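Local coordinates for hypothetical protein PH0156 (Pyrococcus horikoshii, PDB 2P62) that is of unknown function but belongs to the DUF3226 family of the Toprim-like clan, which might point to a role in handling nucleic acids, at residues A[15-20]-A[208-213]. Numbering follows the deposited sequence.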
loop_
_atom_site.group_PDB
_atom_site.type_symbol
_atom_site.label_atom_id
_atom_site.label_comp_id
_atom_site.label_asym_id
_atom_site.label_seq_id
_atom_site.Cartn_x
_atom_site.Cartn_y
_atom_site.Cartn_z
ATOM N N SER A 15 10.716 2.981 -0.538
ATOM C CA SER A 15 10.822 2.307 -1.834
ATOM C C SER A 15 11.731 3.070 -2.777
ATOM O O SER A 15 12.580 2.480 -3.448
ATOM C CB SER A 15 9.450 2.157 -2.497
ATOM O OG SER A 15 8.653 1.218 -1.816
ATOM N N PHE A 16 11.533 4.384 -2.825
ATOM C CA PHE A 16 12.325 5.250 -3.684
ATOM C C PHE A 16 13.816 5.029 -3.411
ATOM O O PHE A 16 14.581 4.754 -4.329
ATOM C CB PHE A 16 11.933 6.722 -3.455
ATOM C CG PHE A 16 12.711 7.700 -4.297
ATOM C CD1 PHE A 16 13.832 8.344 -3.784
ATOM C CD2 PHE A 16 12.333 7.965 -5.608
ATOM C CE1 PHE A 16 14.569 9.244 -4.569
ATOM C CE2 PHE A 16 13.063 8.861 -6.400
ATOM C CZ PHE A 16 14.184 9.500 -5.876
ATOM N N PHE A 17 14.227 5.113 -2.151
ATOM C CA PHE A 17 15.634 4.918 -1.827
ATOM C C PHE A 17 16.106 3.482 -2.042
ATOM O O PHE A 17 17.228 3.253 -2.501
ATOM C CB PHE A 17 15.918 5.350 -0.387
ATOM C CG PHE A 17 16.182 6.823 -0.244
ATOM C CD1 PHE A 17 17.423 7.357 -0.589
ATOM C CD2 PHE A 17 15.176 7.687 0.184
ATOM C CE1 PHE A 17 17.660 8.735 -0.518
ATOM C CE2 PHE A 17 15.400 9.063 0.258
ATOM C CZ PHE A 17 16.648 9.591 -0.096
ATOM N N LYS A 18 15.243 2.522 -1.722
ATOM C CA LYS A 18 15.565 1.108 -1.865
ATOM C C LYS A 18 15.823 0.714 -3.324
ATOM O O LYS A 18 16.784 0.002 -3.621
ATOM C CB LYS A 18 14.431 0.260 -1.259
ATOM C CG LYS A 18 14.736 -1.229 -1.098
ATOM C CD LYS A 18 14.094 -2.071 -2.190
ATOM C CE LYS A 18 12.616 -2.272 -1.939
ATOM N NZ LYS A 18 12.420 -3.009 -0.684
ATOM N N VAL A 19 14.993 1.179 -4.250
ATOM C CA VAL A 19 15.229 0.795 -5.637
ATOM C C VAL A 19 16.534 1.408 -6.165
ATOM O O VAL A 19 17.267 0.767 -6.915
ATOM C CB VAL A 19 14.018 1.155 -6.561
ATOM C CG1 VAL A 19 13.776 2.663 -6.589
ATOM C CG2 VAL A 19 14.266 0.610 -7.963
ATOM N N LEU A 20 16.845 2.634 -5.765
ATOM C CA LEU A 20 18.088 3.240 -6.219
ATOM C C LEU A 20 19.291 2.541 -5.592
ATOM O O LEU A 20 20.254 2.219 -6.282
ATOM C CB LEU A 20 18.136 4.719 -5.853
ATOM C CG LEU A 20 17.119 5.633 -6.534
ATOM C CD1 LEU A 20 17.099 6.944 -5.778
ATOM C CD2 LEU A 20 17.455 5.837 -8.015
ATOM N N TYR A 208 6.774 3.211 -7.850
ATOM C CA TYR A 208 8.070 3.882 -7.897
ATOM C C TYR A 208 9.196 2.870 -8.140
ATOM O O TYR A 208 10.080 3.106 -8.974
ATOM C CB TYR A 208 8.288 4.677 -6.600
ATOM C CG TYR A 208 7.171 5.668 -6.330
ATOM C CD1 TYR A 208 6.927 6.142 -5.042
ATOM C CD2 TYR A 208 6.319 6.095 -7.361
ATOM C CE1 TYR A 208 5.861 7.007 -4.784
ATOM C CE2 TYR A 208 5.246 6.964 -7.112
ATOM C CZ TYR A 208 5.023 7.409 -5.820
ATOM O OH TYR A 208 3.952 8.222 -5.522
ATOM N N GLU A 209 9.149 1.747 -7.420
ATOM C CA GLU A 209 10.136 0.671 -7.564
ATOM C C GLU A 209 10.117 0.137 -8.990
ATOM O O GLU A 209 11.159 0.002 -9.630
ATOM C CB GLU A 209 9.833 -0.496 -6.607
ATOM C CG GLU A 209 10.133 -0.225 -5.133
ATOM C CD GLU A 209 9.835 -1.417 -4.220
ATOM O OE1 GLU A 209 10.411 -2.505 -4.445
ATOM O OE2 GLU A 209 9.022 -1.258 -3.281
ATOM N N LYS A 210 8.922 -0.168 -9.483
ATOM C CA LYS A 210 8.772 -0.696 -10.829
ATOM C C LYS A 210 9.241 0.309 -11.882
ATOM O O LYS A 210 10.127 0.012 -12.680
ATOM C CB LYS A 210 7.313 -1.069 -11.091
ATOM C CG LYS A 210 7.100 -1.747 -12.423
ATOM C CD LYS A 210 5.636 -2.010 -12.688
ATOM C CE LYS A 210 5.437 -2.605 -14.080
ATOM N NZ LYS A 210 4.011 -2.475 -14.512
ATOM N N TYR A 211 8.643 1.496 -11.870
ATOM C CA TYR A 211 8.976 2.555 -12.818
ATOM C C TYR A 211 10.470 2.893 -12.846
ATOM O O TYR A 211 11.077 3.003 -13.917
ATOM C CB TYR A 211 8.162 3.808 -12.488
ATOM C CG TYR A 211 8.386 4.972 -13.429
ATOM C CD1 TYR A 211 8.263 4.814 -14.813
ATOM C CD2 TYR A 211 8.690 6.243 -12.933
ATOM C CE1 TYR A 211 8.436 5.894 -15.682
ATOM C CE2 TYR A 211 8.862 7.327 -13.790
ATOM C CZ TYR A 211 8.734 7.142 -15.166
ATOM O OH TYR A 211 8.913 8.208 -16.015
ATOM N N ILE A 212 11.077 3.047 -11.678
ATOM C CA ILE A 212 12.492 3.375 -11.646
ATOM C C ILE A 212 13.342 2.163 -12.010
ATOM O O ILE A 212 14.319 2.278 -12.750
ATOM C CB ILE A 212 12.895 3.915 -10.263
ATOM C CG1 ILE A 212 12.161 5.239 -10.014
ATOM C CG2 ILE A 212 14.416 4.074 -10.177
ATOM C CD1 ILE A 212 12.518 5.931 -8.714
ATOM N N GLY A 213 12.952 1.000 -11.498
ATOM C CA GLY A 213 13.684 -0.224 -11.774
ATOM C C GLY A 213 13.775 -0.528 -13.255
ATOM O O GLY A 213 14.801 -0.988 -13.751
#
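Glu209 of helix 204-218 reaches Ser15 and Lys18 on helix 11-23. Its CB only carries the chain past Val19. Touching begins at CG, which packs on Ser15 CB at 3.6 Å; CD follows between Ser15 and Lys18. Glu209 OE2 accepts a hydrogen bond of 2.9 Å from Ser15 OG, on its anti side and 26° out of the carboxylate plane. Glu209 OE1 meets Lys18 CE at 3.3 Å; Lys18 NZ stays 4.3 Å from OE1, too far for a salt bridge, but its charge probably favours the carboxylate. With an alanine here, Ser15 OG is likely to lose this acceptor and Lys18 its nearby negative charge. Val19 fills the middle. Its CG2, anti to the backbone N, lies 3.6 Å from the Glu209 carbonyl O and beside Gly213 N. Its CG1 touches Ile212 CG2 at 3.9 Å. Deeper in, Ile212 CD1 comes obliquely to the Phe16 ring, 3.7 Å from CD2, and Leu20 CD2 adds a looser contact to Ile212 CG2. Leu223 of helix 220-229 touches both Leu20 and Ile212, while helix 152-162 packs against Phe16 and Tyr208. The segment axes approach to 8.9 Å at -33°. This is near-parallel helix packing, apolar side chains between the helices with a Ser-Glu hydrogen bond and a Lys-Glu pair at one side, joining the first helix after strand 2-7 of the mixed sheet to the C-terminal helices.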